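Local atomic coordinates of tyrosine--tRNA ligase (PDB entry 2CYA), a protein that is a class I aminoacyl-tRNA synthetase that probably activates tyrosine with ATP and then transfers it to the acceptor end of tRNA(Tyr). Residues E118-D123 with I173-L178; M168-I173 with M192-V197; A134-L139 with A198-R203. All blocks are in the same frame, centred on the assembly; numbering follows the deposited sequence.

Interaction 1. Residues E118-D123 with I173-L178; sequences EELASD and IFYMDL
Tyr-175, in the last turn of helix 161-175, reaches across to Leu-120 and Asp-123, tying that helix to the short helix 117-121 within the Rossmann-type catalytic domain of a class I synthetase. Its CG lies anti to the backbone N (chi1 -177°), and this sends the ring out toward the other segment. The more open side is polar: Asp-123 and Tyr-175 are both partly exposed. There Tyr-175 OH donates a short 2.5 Å hydrogen bond to Asp-123 OD2, which accepts it through the anti lone pair, the one turned away from OD1. The carboxylate oxygen sits at the ring edge, in plane, while the carboxylate itself stands 87° from the ring. OD1 is left to cap the N-terminus of helix 124-135 by binding Asp-125 N, so each oxygen of the N-cap aspartate has its own donor. With a phenylalanine in place of Tyr-175, OD2 would probably lose its donor, leaving the carboxylate less firmly fixed in rotation.

The tight side is apolar and buried. Leu-120 slides past the ring in the opposite direction, its CG 3.6 Å from Tyr-175 CD2 and its CD1 3.8 Å from CE2. Beyond it lies Met-176, the first residue to leave helical geometry, inside the Schellman motif whose C-prime residue is Asp-177. Its side chain also touches Tyr-39, predicted to bind tyrosine, and its thioether end turns back until CE stands 4.3 Å from Leu-120 CD2.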
ATOM      1  N   GLU A 118      -2.016 -12.812  -7.131  1.00 30.91           N
ATOM      2  CA  GLU A 118      -1.006 -12.317  -8.059  1.00 33.47           C
ATOM      3  C   GLU A 118      -1.613 -11.655  -9.290  1.00 32.63           C
ATOM      4  O   GLU A 118      -1.034 -10.715  -9.838  1.00 32.70           O
ATOM      5  CB  GLU A 118      -0.093 -13.454  -8.520  1.00 38.26           C
ATOM      6  CG  GLU A 118       1.176 -12.970  -9.180  1.00 43.22           C
ATOM      7  CD  GLU A 118       2.415 -13.343  -8.391  1.00 49.26           C
ATOM      8  OE1 GLU A 118       2.428 -13.188  -7.141  1.00 51.56           O
ATOM      9  OE2 GLU A 118       3.386 -13.792  -9.032  1.00 53.12           O
ATOM     10  N   GLU A 119      -2.764 -12.146  -9.733  1.00 30.35           N
ATOM     11  CA  GLU A 119      -3.420 -11.575 -10.898  1.00 32.85           C
ATOM     12  C   GLU A 119      -3.898 -10.170 -10.571  1.00 31.76           C
ATOM     13  O   GLU A 119      -3.886  -9.296 -11.424  1.00 32.83           O
ATOM     14  CB  GLU A 119      -4.611 -12.433 -11.347  1.00 34.59           C
ATOM     15  CG  GLU A 119      -4.274 -13.903 -11.547  1.00 42.55           C
ATOM     16  CD  GLU A 119      -5.483 -14.739 -11.973  1.00 46.06           C
ATOM     17  OE1 GLU A 119      -5.480 -15.963 -11.685  1.00 46.18           O
ATOM     18  OE2 GLU A 119      -6.419 -14.172 -12.595  1.00 47.37           O
ATOM     19  N   LEU A 120      -4.329  -9.945  -9.337  1.00 30.56           N
ATOM     20  CA  LEU A 120      -4.772  -8.612  -8.966  1.00 30.24           C
ATOM     21  C   LEU A 120      -3.545  -7.710  -8.777  1.00 30.78           C
ATOM     22  O   LEU A 120      -3.539  -6.557  -9.206  1.00 32.61           O
ATOM     23  CB  LEU A 120      -5.590  -8.667  -7.669  1.00 31.38           C
ATOM     24  CG  LEU A 120      -7.109  -8.898  -7.793  1.00 31.34           C
ATOM     25  CD1 LEU A 120      -7.406 -10.127  -8.642  1.00 31.26           C
ATOM     26  CD2 LEU A 120      -7.697  -9.055  -6.412  1.00 28.30           C
ATOM     27  N   ALA A 121      -2.508  -8.257  -8.151  1.00 28.43           N
ATOM     28  CA  ALA A 121      -1.282  -7.528  -7.872  1.00 29.32           C
ATOM     29  C   ALA A 121      -0.594  -6.979  -9.118  1.00 29.80           C
ATOM     30  O   ALA A 121       0.131  -5.986  -9.030  1.00 28.41           O
ATOM     31  CB  ALA A 121      -0.298  -8.428  -7.087  1.00 27.69           C
ATOM     32  N   SER A 122      -0.844  -7.622 -10.259  1.00 29.24           N
ATOM     33  CA  SER A 122      -0.252  -7.262 -11.545  1.00 30.86           C
ATOM     34  C   SER A 122      -0.994  -6.162 -12.255  1.00 30.27           C
ATOM     35  O   SER A 122      -0.598  -5.757 -13.340  1.00 31.51           O
ATOM     36  CB  SER A 122      -0.247  -8.463 -12.501  1.00 30.86           C
ATOM     37  OG  SER A 122       0.450  -9.564 -11.962  1.00 37.22           O
ATOM     38  N   ASP A 123      -2.092  -5.704 -11.682  1.00 30.33           N
ATOM     39  CA  ASP A 123      -2.863  -4.675 -12.350  1.00 30.67           C
ATOM     40  C   ASP A 123      -2.726  -3.370 -11.603  1.00 30.64           C
ATOM     41  O   ASP A 123      -3.054  -3.288 -10.418  1.00 30.23           O
ATOM     42  CB  ASP A 123      -4.337  -5.085 -12.430  1.00 31.57           C
ATOM     43  CG  ASP A 123      -5.154  -4.159 -13.313  1.00 33.56           C
ATOM     44  OD1 ASP A 123      -4.660  -3.068 -13.682  1.00 36.06           O
ATOM     45  OD2 ASP A 123      -6.301  -4.520 -13.645  1.00 35.19           O
ATOM     46  N   ILE A 173     -12.375  -6.844  -2.886  1.00 21.77           N
ATOM     47  CA  ILE A 173     -13.832  -6.855  -3.024  1.00 22.19           C
ATOM     48  C   ILE A 173     -14.272  -5.861  -4.096  1.00 24.43           C
ATOM     49  O   ILE A 173     -15.039  -6.215  -4.985  1.00 24.20           O
ATOM     50  CB  ILE A 173     -14.522  -6.504  -1.656  1.00 21.98           C
ATOM     51  CG1 ILE A 173     -14.301  -7.657  -0.666  1.00 21.16           C
ATOM     52  CG2 ILE A 173     -16.021  -6.228  -1.842  1.00 21.57           C
ATOM     53  CD1 ILE A 173     -14.609  -7.288   0.782  1.00 17.34           C
ATOM     54  N   PHE A 174     -13.782  -4.625  -4.037  1.00 25.36           N
ATOM     55  CA  PHE A 174     -14.196  -3.644  -5.044  1.00 26.19           C
ATOM     56  C   PHE A 174     -13.648  -3.995  -6.431  1.00 26.97           C
ATOM     57  O   PHE A 174     -14.372  -3.927  -7.433  1.00 25.09           O
ATOM     58  CB  PHE A 174     -13.745  -2.217  -4.674  1.00 26.75           C
ATOM     59  CG  PHE A 174     -14.319  -1.690  -3.366  1.00 27.54           C
ATOM     60  CD1 PHE A 174     -15.585  -2.074  -2.922  1.00 26.10           C
ATOM     61  CD2 PHE A 174     -13.607  -0.742  -2.620  1.00 27.18           C
ATOM     62  CE1 PHE A 174     -16.135  -1.526  -1.766  1.00 28.07           C
ATOM     63  CE2 PHE A 174     -14.144  -0.180  -1.454  1.00 25.11           C
ATOM     64  CZ  PHE A 174     -15.407  -0.567  -1.020  1.00 28.20           C
ATOM     65  N   TYR A 175     -12.375  -4.374  -6.495  1.00 25.47           N
ATOM     66  CA  TYR A 175     -11.767  -4.713  -7.777  1.00 26.35           C
ATOM     67  C   TYR A 175     -12.548  -5.821  -8.489  1.00 27.27           C
ATOM     68  O   TYR A 175     -12.735  -5.764  -9.703  1.00 28.63           O
ATOM     69  CB  TYR A 175     -10.321  -5.164  -7.580  1.00 26.97           C
ATOM     70  CG  TYR A 175      -9.599  -5.472  -8.873  1.00 28.67           C
ATOM     71  CD1 TYR A 175      -8.986  -4.457  -9.617  1.00 30.45           C
ATOM     72  CD2 TYR A 175      -9.507  -6.785  -9.346  1.00 29.85           C
ATOM     73  CE1 TYR A 175      -8.288  -4.750 -10.804  1.00 31.12           C
ATOM     74  CE2 TYR A 175      -8.820  -7.085 -10.523  1.00 30.35           C
ATOM     75  CZ  TYR A 175      -8.213  -6.064 -11.246  1.00 30.59           C
ATOM     76  OH  TYR A 175      -7.543  -6.367 -12.415  1.00 33.46           O
ATOM     77  N   MET A 176     -12.997  -6.829  -7.741  1.00 28.05           N
ATOM     78  CA  MET A 176     -13.766  -7.932  -8.335  1.00 27.76           C
ATOM     79  C   MET A 176     -15.237  -7.595  -8.541  1.00 29.13           C
ATOM     80  O   MET A 176     -16.043  -8.461  -8.899  1.00 30.27           O
ATOM     81  CB  MET A 176     -13.611  -9.194  -7.497  1.00 28.54           C
ATOM     82  CG  MET A 176     -12.191  -9.746  -7.551  1.00 31.26           C
ATOM     83  SD  MET A 176     -11.982 -11.297  -6.682  1.00 37.47           S
ATOM     84  CE  MET A 176     -11.461 -10.699  -5.183  1.00 34.28           C
ATOM     85  N   ASP A 177     -15.582  -6.332  -8.304  1.00 28.28           N
ATOM     86  CA  ASP A 177     -16.936  -5.852  -8.541  1.00 29.80           C
ATOM     87  C   ASP A 177     -17.982  -6.729  -7.871  1.00 28.53           C
ATOM     88  O   ASP A 177     -18.945  -7.152  -8.502  1.00 28.00           O
ATOM     89  CB  ASP A 177     -17.174  -5.822 -10.055  1.00 33.75           C
ATOM     90  CG  ASP A 177     -18.389  -4.990 -10.439  1.00 38.08           C
ATOM     91  OD1 ASP A 177     -18.545  -3.886  -9.872  1.00 40.77           O
ATOM     92  OD2 ASP A 177     -19.166  -5.436 -11.310  1.00 40.15           O
ATOM     93  N   LEU A 178     -17.793  -6.985  -6.586  1.00 26.03           N
ATOM     94  CA  LEU A 178     -18.683  -7.864  -5.846  1.00 26.42           C
ATOM     95  C   LEU A 178     -19.909  -7.249  -5.176  1.00 28.71           C
ATOM     96  O   LEU A 178     -19.867  -6.117  -4.660  1.00 27.72           O
ATOM     97  CB  LEU A 178     -17.882  -8.591  -4.773  1.00 22.42           C
ATOM     98  CG  LEU A 178     -16.651  -9.356  -5.238  1.00 22.19           C
ATOM     99  CD1 LEU A 178     -15.968  -9.908  -3.976  1.00 16.40           C
ATOM    100  CD2 LEU A 178     -17.031 -10.492  -6.234  1.00 18.66           C
TER

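Interaction 2. Residues M168-I173 with M192-V197; sequences MQVSDI and MLARDV
Val-170 plants both its methyls on Ala-194, where helix 161-175 crosses helix 188-198. The second of these helices is the connection of a right-handed beta-alpha-beta crossover, between parallel strands 180-184 and 207-211 of the Rossmann fold. The segments cross at -61° with their axes 9.3 Å apart. The alanine, with only a methyl to interpose, probably allows the close approach of the CA atoms, 5.1 Å for Val-170 and Ala-194.

The valine fork is turned so that its two branches do different work. CG1, anti to the backbone N (chi1 173°), lies against the alanine itself, 3.7 Å from Ala-194 CA and nearly as close to CB. CG2, anti to the carbonyl carbon, spreads over the step between Ala-194 and Leu-193. Leu-193 comes to it with its own CG anti to the backbone N, so that its CG and CD2 both lie against the valine methyl, Leu-193 CG being 3.9 Å from Val-170 CG2. All the contact is apolar and buried, and no hydrogen bond crosses it.

The polar residues of the same helix turn face another way. Gln-169 and Asp-172, both predicted to bind the tyrosine substrate, point off this interface: Gln-169 NE2 is hydrogen-bonded to Gln-187 OE1, and Asp-172 OD1 to Tyr-126 OH. The valine face thus backs the helix against its neighbour while an adjoining face carries the pocket residues. One turn on from Val-170, Ile-173 adds a looser touch, its CD1 lying 4.3 Å from the methyl CB of Ala-194.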
ATOM      1  N   MET A 168      -6.023  -3.798   1.256  1.00 21.41           N
ATOM      2  CA  MET A 168      -6.015  -4.747   0.145  1.00 22.55           C
ATOM      3  C   MET A 168      -7.261  -5.630   0.163  1.00 23.32           C
ATOM      4  O   MET A 168      -7.797  -5.968  -0.890  1.00 22.81           O
ATOM      5  CB  MET A 168      -4.766  -5.635   0.208  1.00 18.09           C
ATOM      6  CG  MET A 168      -3.490  -4.916  -0.271  1.00 23.55           C
ATOM      7  SD  MET A 168      -2.039  -5.945  -0.049  1.00 28.92           S
ATOM      8  CE  MET A 168      -2.422  -7.298  -1.250  1.00 24.79           C
ATOM      9  N   GLN A 169      -7.707  -6.009   1.362  1.00 23.28           N
ATOM     10  CA  GLN A 169      -8.887  -6.855   1.494  1.00 26.09           C
ATOM     11  C   GLN A 169     -10.085  -6.134   0.887  1.00 24.72           C
ATOM     12  O   GLN A 169     -10.779  -6.683   0.026  1.00 25.27           O
ATOM     13  CB  GLN A 169      -9.134  -7.204   2.967  1.00 26.70           C
ATOM     14  CG  GLN A 169     -10.251  -8.235   3.161  1.00 31.86           C
ATOM     15  CD  GLN A 169     -10.084  -9.060   4.436  1.00 33.71           C
ATOM     16  OE1 GLN A 169      -9.281  -8.721   5.316  1.00 33.17           O
ATOM     17  NE2 GLN A 169     -10.843 -10.152   4.536  1.00 34.97           N
ATOM     18  N   VAL A 170     -10.304  -4.891   1.302  1.00 24.22           N
ATOM     19  CA  VAL A 170     -11.407  -4.090   0.773  1.00 23.78           C
ATOM     20  C   VAL A 170     -11.238  -3.887  -0.746  1.00 24.82           C
ATOM     21  O   VAL A 170     -12.207  -3.959  -1.510  1.00 24.49           O
ATOM     22  CB  VAL A 170     -11.455  -2.704   1.466  1.00 24.92           C
ATOM     23  CG1 VAL A 170     -12.490  -1.819   0.806  1.00 25.42           C
ATOM     24  CG2 VAL A 170     -11.770  -2.874   2.949  1.00 20.63           C
ATOM     25  N   SER A 171     -10.008  -3.642  -1.191  1.00 21.80           N
ATOM     26  CA  SER A 171      -9.788  -3.422  -2.607  1.00 22.46           C
ATOM     27  C   SER A 171     -10.049  -4.666  -3.439  1.00 21.53           C
ATOM     28  O   SER A 171     -10.431  -4.554  -4.597  1.00 22.50           O
ATOM     29  CB  SER A 171      -8.365  -2.908  -2.857  1.00 23.52           C
ATOM     30  OG  SER A 171      -8.179  -1.662  -2.210  1.00 24.63           O
ATOM     31  N   ASP A 172      -9.807  -5.842  -2.860  1.00 20.36           N
ATOM     32  CA  ASP A 172     -10.056  -7.105  -3.549  1.00 22.07           C
ATOM     33  C   ASP A 172     -11.548  -7.174  -3.881  1.00 22.19           C
ATOM     34  O   ASP A 172     -11.933  -7.542  -4.994  1.00 20.75           O
ATOM     35  CB  ASP A 172      -9.724  -8.314  -2.658  1.00 18.13           C
ATOM     36  CG  ASP A 172      -8.242  -8.476  -2.387  1.00 21.74           C
ATOM     37  OD1 ASP A 172      -7.415  -7.948  -3.155  1.00 20.60           O
ATOM     38  OD2 ASP A 172      -7.899  -9.163  -1.406  1.00 22.75           O
ATOM     39  N   ILE A 173     -12.375  -6.844  -2.886  1.00 21.77           N
ATOM     40  CA  ILE A 173     -13.832  -6.855  -3.024  1.00 22.19           C
ATOM     41  C   ILE A 173     -14.272  -5.861  -4.096  1.00 24.43           C
ATOM     42  O   ILE A 173     -15.039  -6.215  -4.985  1.00 24.20           O
ATOM     43  CB  ILE A 173     -14.522  -6.504  -1.656  1.00 21.98           C
ATOM     44  CG1 ILE A 173     -14.301  -7.657  -0.666  1.00 21.16           C
ATOM     45  CG2 ILE A 173     -16.021  -6.228  -1.842  1.00 21.57           C
ATOM     46  CD1 ILE A 173     -14.609  -7.288   0.782  1.00 17.34           C
ATOM     47  N   MET A 192     -16.752  -4.522   7.288  1.00 24.14           N
ATOM     48  CA  MET A 192     -17.430  -3.300   7.716  1.00 28.38           C
ATOM     49  C   MET A 192     -16.721  -2.087   7.127  1.00 26.71           C
ATOM     50  O   MET A 192     -17.354  -1.117   6.746  1.00 27.19           O
ATOM     51  CB  MET A 192     -17.465  -3.185   9.253  1.00 31.12           C
ATOM     52  CG  MET A 192     -18.328  -4.270   9.917  1.00 40.37           C
ATOM     53  SD  MET A 192     -19.985  -4.377   9.151  1.00 48.96           S
ATOM     54  CE  MET A 192     -20.816  -3.057  10.066  1.00 48.24           C
ATOM     55  N   LEU A 193     -15.397  -2.144   7.062  1.00 27.03           N
ATOM     56  CA  LEU A 193     -14.635  -1.046   6.485  1.00 24.44           C
ATOM     57  C   LEU A 193     -15.009  -0.926   5.010  1.00 23.84           C
ATOM     58  O   LEU A 193     -15.134   0.182   4.475  1.00 25.40           O
ATOM     59  CB  LEU A 193     -13.135  -1.340   6.601  1.00 26.12           C
ATOM     60  CG  LEU A 193     -12.217  -0.329   5.907  1.00 25.84           C
ATOM     61  CD1 LEU A 193     -12.489   1.076   6.463  1.00 25.92           C
ATOM     62  CD2 LEU A 193     -10.770  -0.740   6.110  1.00 26.58           C
ATOM     63  N   ALA A 194     -15.177  -2.063   4.335  1.00 23.26           N
ATOM     64  CA  ALA A 194     -15.527  -2.014   2.903  1.00 22.95           C
ATOM     65  C   ALA A 194     -16.889  -1.345   2.736  1.00 24.32           C
ATOM     66  O   ALA A 194     -17.080  -0.491   1.864  1.00 23.54           O
ATOM     67  CB  ALA A 194     -15.572  -3.425   2.311  1.00 20.97           C
ATOM     68  N   ARG A 195     -17.840  -1.737   3.581  1.00 25.16           N
ATOM     69  CA  ARG A 195     -19.194  -1.178   3.517  1.00 27.16           C
ATOM     70  C   ARG A 195     -19.198   0.305   3.854  1.00 27.82           C
ATOM     71  O   ARG A 195     -19.951   1.075   3.264  1.00 27.06           O
ATOM     72  CB  ARG A 195     -20.130  -1.918   4.487  1.00 26.73           C
ATOM     73  CG  ARG A 195     -20.487  -3.339   4.049  1.00 27.17           C
ATOM     74  CD  ARG A 195     -21.282  -4.062   5.136  1.00 27.09           C
ATOM     75  NE  ARG A 195     -22.507  -3.351   5.515  1.00 25.50           N
ATOM     76  CZ  ARG A 195     -23.622  -3.329   4.794  1.00 26.27           C
ATOM     77  NH1 ARG A 195     -23.700  -3.979   3.626  1.00 23.36           N
ATOM     78  NH2 ARG A 195     -24.665  -2.645   5.239  1.00 24.85           N
ATOM     79  N   ASP A 196     -18.359   0.705   4.805  1.00 29.22           N
ATOM     80  CA  ASP A 196     -18.308   2.110   5.216  1.00 32.63           C
ATOM     81  C   ASP A 196     -17.659   3.003   4.183  1.00 33.99           C
ATOM     82  O   ASP A 196     -17.832   4.210   4.213  1.00 37.09           O
ATOM     83  CB  ASP A 196     -17.514   2.278   6.509  1.00 35.53           C
ATOM     84  CG  ASP A 196     -18.333   1.986   7.736  1.00 38.47           C
ATOM     85  OD1 ASP A 196     -19.569   1.871   7.602  1.00 43.11           O
ATOM     86  OD2 ASP A 196     -17.738   1.881   8.828  1.00 39.79           O
ATOM     87  N   VAL A 197     -16.918   2.396   3.265  1.00 32.77           N
ATOM     88  CA  VAL A 197     -16.179   3.137   2.265  1.00 31.51           C
ATOM     89  C   VAL A 197     -16.724   3.086   0.847  1.00 29.98           C
ATOM     90  O   VAL A 197     -16.491   4.002   0.053  1.00 29.48           O
ATOM     91  CB  VAL A 197     -14.703   2.633   2.300  1.00 33.98           C
ATOM     92  CG1 VAL A 197     -14.038   2.763   0.949  1.00 36.13           C
ATOM     93  CG2 VAL A 197     -13.948   3.401   3.360  1.00 33.76           C
TER

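Interaction 3. Residues A134-L139 with A198-R203; sequences AKRASL and AEKLGR
Arg-136 lays the aliphatic part of its side chain against Lys-200 and Leu-201, joining the turn after helix 124-135 to the one that follows helix 188-198. The arginine is bent: chi1 (-110°), chi2 and chi3 all lie far from staggered values, and the chain folds so that CB, CG and CD together run past a single methyl, Leu-201 CD1. The closest of these approaches, Arg-136 CD to Leu-201 CD1, is 3.4 Å, which is tight for two carbons. Arg-136 and Lys-200 are exposed and both touch a crystal neighbour, so their poses may owe something to the lattice.

Leu-201 has CG anti to its carbonyl carbon (chi1 -70°), which brings CD1 to the arginine while the side chain also packs on Phe-174 and Val-133. Lys-200, by contrast, is extended beyond CG and crosses the arginine, its CB 3.7 Å from Arg-136 CG. The turn carrying both residues is a type I beta turn, Glu-199 to Gly-202, within a Schellman motif with Gly-202 at C-prime, where Arg-203 N bonds Ala-198 O at 2.8 Å.

No hydrogen bond spans the two segments. The two cationic side chains meet through their carbon stems and then diverge, leaving Lys-200 NZ 8.5 Å from Arg-136 CZ: a surface contact of methylenes in which the two like charges lie well apart, so repulsion between them is probably modest.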
ATOM      1  N   ALA A 134      -7.431   3.947   0.695  1.00 36.96           N
ATOM      2  CA  ALA A 134      -6.653   4.491   1.799  1.00 38.02           C
ATOM      3  C   ALA A 134      -6.911   5.988   2.018  1.00 39.77           C
ATOM      4  O   ALA A 134      -6.743   6.491   3.128  1.00 39.42           O
ATOM      5  CB  ALA A 134      -5.168   4.253   1.562  1.00 36.84           C
ATOM      6  N   LYS A 135      -7.308   6.696   0.967  1.00 40.70           N
ATOM      7  CA  LYS A 135      -7.561   8.131   1.078  1.00 44.46           C
ATOM      8  C   LYS A 135      -8.886   8.428   1.763  1.00 46.68           C
ATOM      9  O   LYS A 135      -9.101   9.536   2.258  1.00 47.00           O
ATOM     10  CB  LYS A 135      -7.558   8.788  -0.307  1.00 43.76           C
ATOM     11  CG  LYS A 135      -6.189   8.844  -0.966  1.00 47.21           C
ATOM     12  CD  LYS A 135      -6.229   9.475  -2.362  1.00 46.44           C
ATOM     13  CE  LYS A 135      -6.750  10.918  -2.345  1.00 46.88           C
ATOM     14  NZ  LYS A 135      -5.938  11.797  -1.462  1.00 48.55           N
ATOM     15  N   ARG A 136      -9.767   7.434   1.798  1.00 48.51           N
ATOM     16  CA  ARG A 136     -11.080   7.603   2.396  1.00 49.30           C
ATOM     17  C   ARG A 136     -11.252   6.957   3.757  1.00 50.30           C
ATOM     18  O   ARG A 136     -12.382   6.756   4.205  1.00 51.17           O
ATOM     19  CB  ARG A 136     -12.148   7.064   1.459  1.00 50.05           C
ATOM     20  CG  ARG A 136     -12.997   8.128   0.842  1.00 51.78           C
ATOM     21  CD  ARG A 136     -12.680   8.342  -0.608  1.00 53.64           C
ATOM     22  NE  ARG A 136     -12.535   9.764  -0.884  1.00 55.61           N
ATOM     23  CZ  ARG A 136     -12.505  10.290  -2.102  1.00 58.79           C
ATOM     24  NH1 ARG A 136     -12.620   9.506  -3.174  1.00 59.98           N
ATOM     25  NH2 ARG A 136     -12.342  11.599  -2.249  1.00 60.50           N
ATOM     26  N   ALA A 137     -10.148   6.625   4.416  1.00 49.95           N
ATOM     27  CA  ALA A 137     -10.234   6.008   5.725  1.00 49.97           C
ATOM     28  C   ALA A 137      -9.052   6.406   6.593  1.00 51.47           C
ATOM     29  O   ALA A 137      -7.895   6.111   6.274  1.00 50.93           O
ATOM     30  CB  ALA A 137     -10.295   4.501   5.594  1.00 49.49           C
ATOM     31  N   SER A 138      -9.359   7.070   7.703  1.00 51.89           N
ATOM     32  CA  SER A 138      -8.343   7.533   8.639  1.00 52.13           C
ATOM     33  C   SER A 138      -7.506   6.380   9.171  1.00 51.52           C
ATOM     34  O   SER A 138      -7.905   5.221   9.087  1.00 50.80           O
ATOM     35  CB  SER A 138      -9.008   8.271   9.809  1.00 51.91           C
ATOM     36  OG  SER A 138      -9.695   7.372  10.663  1.00 52.55           O
ATOM     37  N   LEU A 139      -6.336   6.701   9.711  1.00 52.11           N
ATOM     38  CA  LEU A 139      -5.468   5.673  10.266  1.00 53.83           C
ATOM     39  C   LEU A 139      -6.222   5.053  11.440  1.00 54.36           C
ATOM     40  O   LEU A 139      -5.999   3.891  11.799  1.00 53.07           O
ATOM     41  CB  LEU A 139      -4.147   6.288  10.746  1.00 55.28           C
ATOM     42  CG  LEU A 139      -3.072   5.341  11.304  1.00 57.82           C
ATOM     43  CD1 LEU A 139      -1.718   6.051  11.353  1.00 59.01           C
ATOM     44  CD2 LEU A 139      -3.460   4.875  12.694  1.00 59.27           C
ATOM     45  N   ALA A 198     -17.465   2.032   0.535  1.00 28.66           N
ATOM     46  CA  ALA A 198     -18.005   1.825  -0.808  1.00 29.10           C
ATOM     47  C   ALA A 198     -18.685   3.020  -1.502  1.00 28.53           C
ATOM     48  O   ALA A 198     -18.363   3.339  -2.645  1.00 26.17           O
ATOM     49  CB  ALA A 198     -18.961   0.625  -0.791  1.00 28.49           C
ATOM     50  N   GLU A 199     -19.633   3.665  -0.830  1.00 28.38           N
ATOM     51  CA  GLU A 199     -20.346   4.787  -1.457  1.00 29.19           C
ATOM     52  C   GLU A 199     -19.427   5.992  -1.709  1.00 28.46           C
ATOM     53  O   GLU A 199     -19.524   6.645  -2.744  1.00 26.91           O
ATOM     54  CB  GLU A 199     -21.590   5.156  -0.626  1.00 29.68           C
ATOM     55  CG  GLU A 199     -22.662   4.056  -0.694  1.00 29.04           C
ATOM     56  CD  GLU A 199     -23.888   4.303   0.190  1.00 33.62           C
ATOM     57  OE1 GLU A 199     -24.005   5.389   0.807  1.00 33.53           O
ATOM     58  OE2 GLU A 199     -24.748   3.394   0.254  1.00 30.62           O
ATOM     59  N   LYS A 200     -18.508   6.250  -0.793  1.00 28.91           N
ATOM     60  CA  LYS A 200     -17.562   7.351  -0.973  1.00 32.50           C
ATOM     61  C   LYS A 200     -16.732   7.185  -2.247  1.00 32.79           C
ATOM     62  O   LYS A 200     -16.399   8.169  -2.898  1.00 35.59           O
ATOM     63  CB  LYS A 200     -16.626   7.447   0.229  1.00 32.00           C
ATOM     64  CG  LYS A 200     -17.331   7.906   1.474  1.00 34.86           C
ATOM     65  CD  LYS A 200     -16.427   7.805   2.686  1.00 38.81           C
ATOM     66  CE  LYS A 200     -17.187   8.210   3.925  1.00 41.12           C
ATOM     67  NZ  LYS A 200     -16.371   8.023   5.152  1.00 48.23           N
ATOM     68  N   LEU A 201     -16.396   5.945  -2.594  1.00 32.49           N
ATOM     69  CA  LEU A 201     -15.608   5.661  -3.791  1.00 34.11           C
ATOM     70  C   LEU A 201     -16.430   5.306  -5.017  1.00 32.44           C
ATOM     71  O   LEU A 201     -15.871   4.970  -6.054  1.00 34.62           O
ATOM     72  CB  LEU A 201     -14.647   4.486  -3.545  1.00 36.83           C
ATOM     73  CG  LEU A 201     -13.440   4.638  -2.625  1.00 40.73           C
ATOM     74  CD1 LEU A 201     -13.852   5.199  -1.284  1.00 42.19           C
ATOM     75  CD2 LEU A 201     -12.788   3.278  -2.458  1.00 42.61           C
ATOM     76  N   GLY A 202     -17.749   5.340  -4.920  1.00 31.36           N
ATOM     77  CA  GLY A 202     -18.531   4.974  -6.088  1.00 29.03           C
ATOM     78  C   GLY A 202     -18.451   3.485  -6.383  1.00 28.46           C
ATOM     79  O   GLY A 202     -18.594   3.069  -7.524  1.00 29.43           O
ATOM     80  N   ARG A 203     -18.233   2.673  -5.353  1.00 28.40           N
ATOM     81  CA  ARG A 203     -18.158   1.224  -5.515  1.00 28.27           C
ATOM     82  C   ARG A 203     -19.353   0.572  -4.830  1.00 28.96           C
ATOM     83  O   ARG A 203     -19.910   1.138  -3.903  1.00 28.65           O
ATOM     84  CB  ARG A 203     -16.864   0.691  -4.885  1.00 31.47           C
ATOM     85  CG  ARG A 203     -15.625   1.031  -5.681  1.00 33.62           C
ATOM     86  CD  ARG A 203     -15.642   0.220  -6.958  1.00 35.14           C
ATOM     87  NE  ARG A 203     -14.649   0.696  -7.900  1.00 39.37           N
ATOM     88  CZ  ARG A 203     -14.192  -0.019  -8.919  1.00 38.93           C
ATOM     89  NH1 ARG A 203     -14.644  -1.255  -9.123  1.00 37.36           N
ATOM     90  NH2 ARG A 203     -13.281   0.506  -9.727  1.00 39.62           N
TER

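Helix 161-175 supplies a segment to interactions 1 and 2 and reaches interaction 3 through Phe-174. Interactions 1 and 2 share Ile-173, with centres about 12 Å apart; interactions 2 and 3 lie closer, about 8 Å between centres. Phe-174 fills the middle: its CZ is 3.3 Å from Ala-194 O and 3.5 Å from Ala-198 CA, and its CE2 lies 3.8 Å from Leu-201 CD2. Interaction 2 holds Gln-169 and Asp-172 of the predicted tyrosine site, and interaction 1 borders it, Leu-120 CD2 lying 3.5 Å from Asp-172 OD1. Interaction 3 stands farther off, the Leu-201 side chain about 12 Å from that of Asp-172, and, like interaction 1, meets the second subunit.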